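PDB 3C8T: fumarate lyase from Mesorhizobium sp., which belongs to the largely helical fumarate lyase superfamily and assembles from four copies of one chain. Local coordinates for residues A239-S253 / P283-R297. Residues are numbered along the deposited sequence; the frame is centred on the assembly and turned at random.
Sequences ALVSGSLGKLAMDIS and PVSCELILAGARIVR
Leu290 lies across Gly246 and Ala249, and following it outward shows how the two helices mesh. Its CB leaves the helix obliquely; with CG swung anti to its own carbonyl carbon (chi1 -80°), Leu290 CG settles 3.8 Å from Ala249 CB. There the chain forks: Leu290 CD1 stays 4.2 Å from Ala249 CB. Leu290 CD2 reaches over the glycine to 3.4 Å from Gly246 O and also meets Met250 CG, whose side chain crosses it at about a right angle. Gly246 CA and Leu290 CA are 5.1 Å apart. The segment axes approach to 8.5 Å, with 157° between their N-to-C directions, a close, nearly antiparallel pairing sustained by small residues: Ser242 faces Ala293, and Ala249 faces Cys286. Ile289 CG2 is directed onto Leu245 CB at 3.5 Å. Near one end, Cys286 SG sits against Ile252 CG2, while Ser253 OG turns back to donate to Ala249 O, which also accepts the Ser253 amide. Toward the other, a water donates to both Ala239 O and Ala293 O, bridging the backbones. Helix 315-344 packs against Ser242, Leu245 and Val296, and Arg297 forms salt bridges with Asp305 of the second and third subunits, placing the pair within the tetramer's helical core. With no clear direct hydrogen bond between the segments, cohesion here rests mainly on apolar fit, supplemented by that one water.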
loop_
_atom_site.group_PDB
_atom_site.type_symbol
_atom_site.label_atom_id
_atom_site.label_comp_id
_atom_site.label_asym_id
_atom_site.label_seq_id
_atom_site.Cartn_x
_atom_site.Cartn_y
_atom_site.Cartn_z
ATOM N N ALA A 239 -8.757 3.182 -9.668
ATOM C CA ALA A 239 -7.758 2.129 -9.475
ATOM C C ALA A 239 -8.141 0.794 -10.123
ATOM O O ALA A 239 -7.264 0.078 -10.605
ATOM C CB ALA A 239 -7.448 1.940 -7.993
ATOM N N LEU A 240 -9.430 0.468 -10.156
ATOM C CA LEU A 240 -9.882 -0.804 -10.758
ATOM C C LEU A 240 -9.754 -0.757 -12.283
ATOM O O LEU A 240 -9.255 -1.708 -12.900
ATOM C CB LEU A 240 -11.339 -1.081 -10.352
ATOM C CG LEU A 240 -11.897 -2.503 -10.492
ATOM C CD1 LEU A 240 -11.404 -3.371 -9.316
ATOM C CD2 LEU A 240 -13.426 -2.445 -10.480
ATOM N N VAL A 241 -10.203 0.350 -12.890
ATOM C CA VAL A 241 -10.007 0.582 -14.321
ATOM C C VAL A 241 -8.515 0.513 -14.703
ATOM O O VAL A 241 -8.161 -0.102 -15.710
ATOM C CB VAL A 241 -10.592 1.931 -14.745
ATOM C CG1 VAL A 241 -10.326 2.223 -16.227
ATOM C CG2 VAL A 241 -12.071 1.976 -14.447
ATOM N N SER A 242 -7.656 1.137 -13.890
ATOM C CA SER A 242 -6.208 1.179 -14.117
ATOM C C SER A 242 -5.641 -0.233 -14.101
ATOM O O SER A 242 -4.785 -0.571 -14.914
ATOM C CB SER A 242 -5.523 2.036 -13.049
ATOM O OG SER A 242 -6.068 3.373 -13.111
ATOM N N GLY A 243 -6.129 -1.054 -13.189
ATOM C CA GLY A 243 -5.737 -2.451 -13.151
ATOM C C GLY A 243 -6.042 -3.181 -14.423
ATOM O O GLY A 243 -5.217 -3.966 -14.863
ATOM N N SER A 244 -7.221 -2.941 -15.005
ATOM C CA SER A 244 -7.594 -3.567 -16.275
ATOM C C SER A 244 -6.739 -3.052 -17.417
ATOM O O SER A 244 -6.399 -3.816 -18.296
ATOM C CB SER A 244 -9.085 -3.377 -16.609
ATOM O OG SER A 244 -9.914 -3.955 -15.602
ATOM N N LEU A 245 -6.402 -1.766 -17.415
ATOM C CA LEU A 245 -5.388 -1.251 -18.357
ATOM C C LEU A 245 -4.021 -1.925 -18.165
ATOM O O LEU A 245 -3.383 -2.331 -19.139
ATOM C CB LEU A 245 -5.260 0.243 -18.237
ATOM C CG LEU A 245 -6.491 1.025 -18.665
ATOM C CD1 LEU A 245 -6.278 2.470 -18.298
ATOM C CD2 LEU A 245 -6.734 0.863 -20.196
ATOM N N GLY A 246 -3.561 -2.054 -16.910
ATOM C CA GLY A 246 -2.335 -2.793 -16.677
ATOM C C GLY A 246 -2.274 -4.203 -17.273
ATOM O O GLY A 246 -1.228 -4.609 -17.736
ATOM N N LYS A 247 -3.382 -4.959 -17.215
ATOM C CA LYS A 247 -3.434 -6.335 -17.714
ATOM C C LYS A 247 -3.136 -6.388 -19.219
ATOM O O LYS A 247 -2.301 -7.169 -19.666
ATOM C CB LYS A 247 -4.812 -6.961 -17.401
ATOM C CG LYS A 247 -4.911 -8.472 -17.759
ATOM C CD LYS A 247 -5.451 -8.713 -19.212
ATOM C CE LYS A 247 -5.775 -10.192 -19.505
ATOM N NZ LYS A 247 -4.576 -11.041 -19.741
ATOM N N LEU A 248 -3.818 -5.536 -19.998
ATOM C CA LEU A 248 -3.622 -5.501 -21.425
ATOM C C LEU A 248 -2.287 -4.914 -21.799
ATOM O O LEU A 248 -1.727 -5.301 -22.828
ATOM C CB LEU A 248 -4.768 -4.791 -22.136
ATOM C CG LEU A 248 -5.143 -3.317 -22.036
ATOM C CD1 LEU A 248 -4.191 -2.418 -22.842
ATOM C CD2 LEU A 248 -6.578 -3.197 -22.568
ATOM N N ALA A 249 -1.744 -4.041 -20.948
ATOM C CA ALA A 249 -0.412 -3.453 -21.175
ATOM C C ALA A 249 0.676 -4.470 -20.962
ATOM O O ALA A 249 1.666 -4.443 -21.664
ATOM C CB ALA A 249 -0.168 -2.245 -20.289
ATOM N N MET A 250 0.497 -5.352 -19.966
ATOM C CA MET A 250 1.386 -6.475 -19.754
ATOM C C MET A 250 1.394 -7.341 -21.002
ATOM O O MET A 250 2.473 -7.727 -21.479
ATOM C CB MET A 250 0.969 -7.345 -18.551
ATOM C CG MET A 250 1.687 -6.980 -17.246
ATOM S SD MET A 250 3.532 -6.920 -17.283
ATOM C CE MET A 250 3.968 -8.608 -16.911
ATOM N N ASP A 251 0.191 -7.670 -21.489
ATOM C CA ASP A 251 0.055 -8.594 -22.603
ATOM C C ASP A 251 0.736 -8.012 -23.838
ATOM O O ASP A 251 1.556 -8.653 -24.443
ATOM C CB ASP A 251 -1.429 -8.915 -22.897
ATOM C CG ASP A 251 -2.080 -9.745 -21.813
ATOM O OD1 ASP A 251 -1.391 -10.101 -20.839
ATOM O OD2 ASP A 251 -3.285 -10.066 -21.925
ATOM N N ILE A 252 0.410 -6.779 -24.189
ATOM C CA ILE A 252 1.016 -6.139 -25.370
ATOM C C ILE A 252 2.544 -6.002 -25.276
ATOM O O ILE A 252 3.245 -6.394 -26.197
ATOM C CB ILE A 252 0.334 -4.784 -25.703
ATOM C CG1 ILE A 252 -1.101 -5.059 -26.223
ATOM C CG2 ILE A 252 1.190 -3.952 -26.707
ATOM C CD1 ILE A 252 -2.085 -3.960 -25.917
ATOM N N SER A 253 3.064 -5.509 -24.151
ATOM C CA SER A 253 4.523 -5.333 -24.043
ATOM C C SER A 253 5.259 -6.664 -24.125
ATOM O O SER A 253 6.352 -6.737 -24.671
ATOM C CB SER A 253 4.924 -4.508 -22.815
ATOM O OG SER A 253 4.648 -5.199 -21.653
ATOM N N PRO A 283 7.872 0.046 -25.722
ATOM C CA PRO A 283 6.411 0.136 -25.598
ATOM C C PRO A 283 6.019 1.250 -24.607
ATOM O O PRO A 283 5.680 0.986 -23.453
ATOM C CB PRO A 283 5.999 -1.271 -25.130
ATOM C CG PRO A 283 7.214 -1.794 -24.416
ATOM C CD PRO A 283 8.417 -1.174 -25.090
ATOM N N VAL A 284 6.071 2.494 -25.091
ATOM C CA VAL A 284 5.954 3.657 -24.237
ATOM C C VAL A 284 4.563 3.791 -23.651
ATOM O O VAL A 284 4.414 4.229 -22.516
ATOM C CB VAL A 284 6.450 4.958 -24.936
ATOM C CG1 VAL A 284 5.536 5.334 -26.130
ATOM C CG2 VAL A 284 6.544 6.113 -23.928
ATOM N N SER A 285 3.533 3.402 -24.399
ATOM C CA SER A 285 2.184 3.496 -23.839
ATOM C C SER A 285 2.034 2.486 -22.705
ATOM O O SER A 285 1.496 2.837 -21.655
ATOM C CB SER A 285 1.083 3.392 -24.900
ATOM O OG SER A 285 1.096 4.576 -25.695
ATOM N N CYS A 286 2.600 1.291 -22.894
ATOM C CA CYS A 286 2.563 0.220 -21.889
ATOM C C CYS A 286 3.357 0.657 -20.652
ATOM O O CYS A 286 2.895 0.457 -19.520
ATOM C CB CYS A 286 3.142 -1.070 -22.436
ATOM S SG CYS A 286 2.157 -1.866 -23.732
ATOM N N GLU A 287 4.534 1.259 -20.873
ATOM C CA GLU A 287 5.302 1.818 -19.758
ATOM C C GLU A 287 4.442 2.767 -18.927
ATOM O O GLU A 287 4.337 2.601 -17.747
ATOM C CB GLU A 287 6.538 2.547 -20.251
ATOM C CG GLU A 287 7.210 3.407 -19.235
ATOM C CD GLU A 287 8.096 4.478 -19.860
ATOM O OE1 GLU A 287 8.664 4.224 -20.941
ATOM O OE2 GLU A 287 8.274 5.556 -19.257
ATOM N N LEU A 288 3.803 3.741 -19.567
ATOM C CA LEU A 288 3.057 4.779 -18.844
ATOM C C LEU A 288 1.850 4.173 -18.120
ATOM O O LEU A 288 1.563 4.542 -16.992
ATOM C CB LEU A 288 2.605 5.898 -19.812
ATOM C CG LEU A 288 3.759 6.667 -20.473
ATOM C CD1 LEU A 288 3.269 7.520 -21.629
ATOM C CD2 LEU A 288 4.410 7.531 -19.455
ATOM N N ILE A 289 1.161 3.256 -18.786
ATOM C CA ILE A 289 -0.012 2.601 -18.229
ATOM C C ILE A 289 0.329 1.813 -16.981
ATOM O O ILE A 289 -0.345 1.928 -15.961
ATOM C CB ILE A 289 -0.699 1.658 -19.250
ATOM C CG1 ILE A 289 -1.335 2.466 -20.390
ATOM C CG2 ILE A 289 -1.786 0.831 -18.547
ATOM C CD1 ILE A 289 -1.988 1.629 -21.487
ATOM N N LEU A 290 1.411 1.053 -17.057
ATOM C CA LEU A 290 1.814 0.155 -16.003
ATOM C C LEU A 290 2.373 0.897 -14.766
ATOM O O LEU A 290 2.090 0.519 -13.630
ATOM C CB LEU A 290 2.846 -0.832 -16.562
ATOM C CG LEU A 290 2.252 -2.019 -17.367
ATOM C CD1 LEU A 290 3.351 -2.770 -18.145
ATOM C CD2 LEU A 290 1.499 -2.980 -16.442
ATOM N N ALA A 291 3.153 1.949 -14.982
ATOM C CA ALA A 291 3.563 2.798 -13.870
ATOM C C ALA A 291 2.347 3.517 -13.272
ATOM O O ALA A 291 2.199 3.552 -12.049
ATOM C CB ALA A 291 4.633 3.846 -14.330
ATOM N N GLY A 292 1.485 4.074 -14.139
ATOM C CA GLY A 292 0.316 4.847 -13.719
ATOM C C GLY A 292 -0.672 4.045 -12.896
ATOM O O GLY A 292 -1.198 4.548 -11.897
ATOM N N ALA A 293 -0.922 2.802 -13.303
ATOM C CA ALA A 293 -1.757 1.881 -12.559
ATOM C C ALA A 293 -1.360 1.697 -11.105
ATOM O O ALA A 293 -2.230 1.630 -10.231
ATOM C CB ALA A 293 -1.819 0.531 -13.255
ATOM N N ARG A 294 -0.062 1.592 -10.839
ATOM C CA ARG A 294 0.443 1.533 -9.461
ATOM C C ARG A 294 0.257 2.840 -8.696
ATOM O O ARG A 294 0.089 2.811 -7.477
ATOM C CB ARG A 294 1.953 1.249 -9.438
ATOM C CG ARG A 294 2.361 -0.134 -9.539
ATOM C CD ARG A 294 1.658 -0.849 -10.659
ATOM N NE ARG A 294 2.013 -2.264 -10.669
ATOM C CZ ARG A 294 2.665 -2.840 -11.670
ATOM N NH1 ARG A 294 3.010 -2.115 -12.724
ATOM N NH2 ARG A 294 2.967 -4.134 -11.623
ATOM N N ILE A 295 0.368 3.979 -9.387
ATOM C CA ILE A 295 0.226 5.287 -8.749
ATOM C C ILE A 295 -1.252 5.532 -8.384
ATOM O O ILE A 295 -1.568 6.056 -7.299
ATOM C CB ILE A 295 0.694 6.432 -9.682
ATOM C CG1 ILE A 295 2.193 6.357 -9.999
ATOM C CG2 ILE A 295 0.290 7.798 -9.113
ATOM C CD1 ILE A 295 3.041 6.335 -8.802
ATOM N N VAL A 296 -2.154 5.169 -9.296
ATOM C CA VAL A 296 -3.607 5.234 -9.024
ATOM C C VAL A 296 -3.962 4.299 -7.858
ATOM O O VAL A 296 -4.653 4.699 -6.941
ATOM C CB VAL A 296 -4.459 4.886 -10.278
ATOM C CG1 VAL A 296 -5.960 5.060 -9.955
ATOM C CG2 VAL A 296 -4.088 5.818 -11.409
ATOM N N ARG A 297 -3.440 3.068 -7.878
ATOM C CA ARG A 297 -3.591 2.167 -6.741
ATOM C C ARG A 297 -3.170 2.856 -5.434
ATOM O O ARG A 297 -3.860 2.757 -4.439
ATOM C CB ARG A 297 -2.790 0.889 -6.950
ATOM C CG ARG A 297 -2.876 -0.130 -5.773
ATOM C CD ARG A 297 -1.661 -1.114 -5.785
ATOM N NE ARG A 297 -0.442 -0.417 -5.357
ATOM C CZ ARG A 297 0.827 -0.818 -5.525
ATOM N NH1 ARG A 297 1.139 -1.969 -6.127
ATOM N NH2 ARG A 297 1.804 -0.013 -5.100
HETATM O O HOH W 1 -4.465 0.006 -9.989
#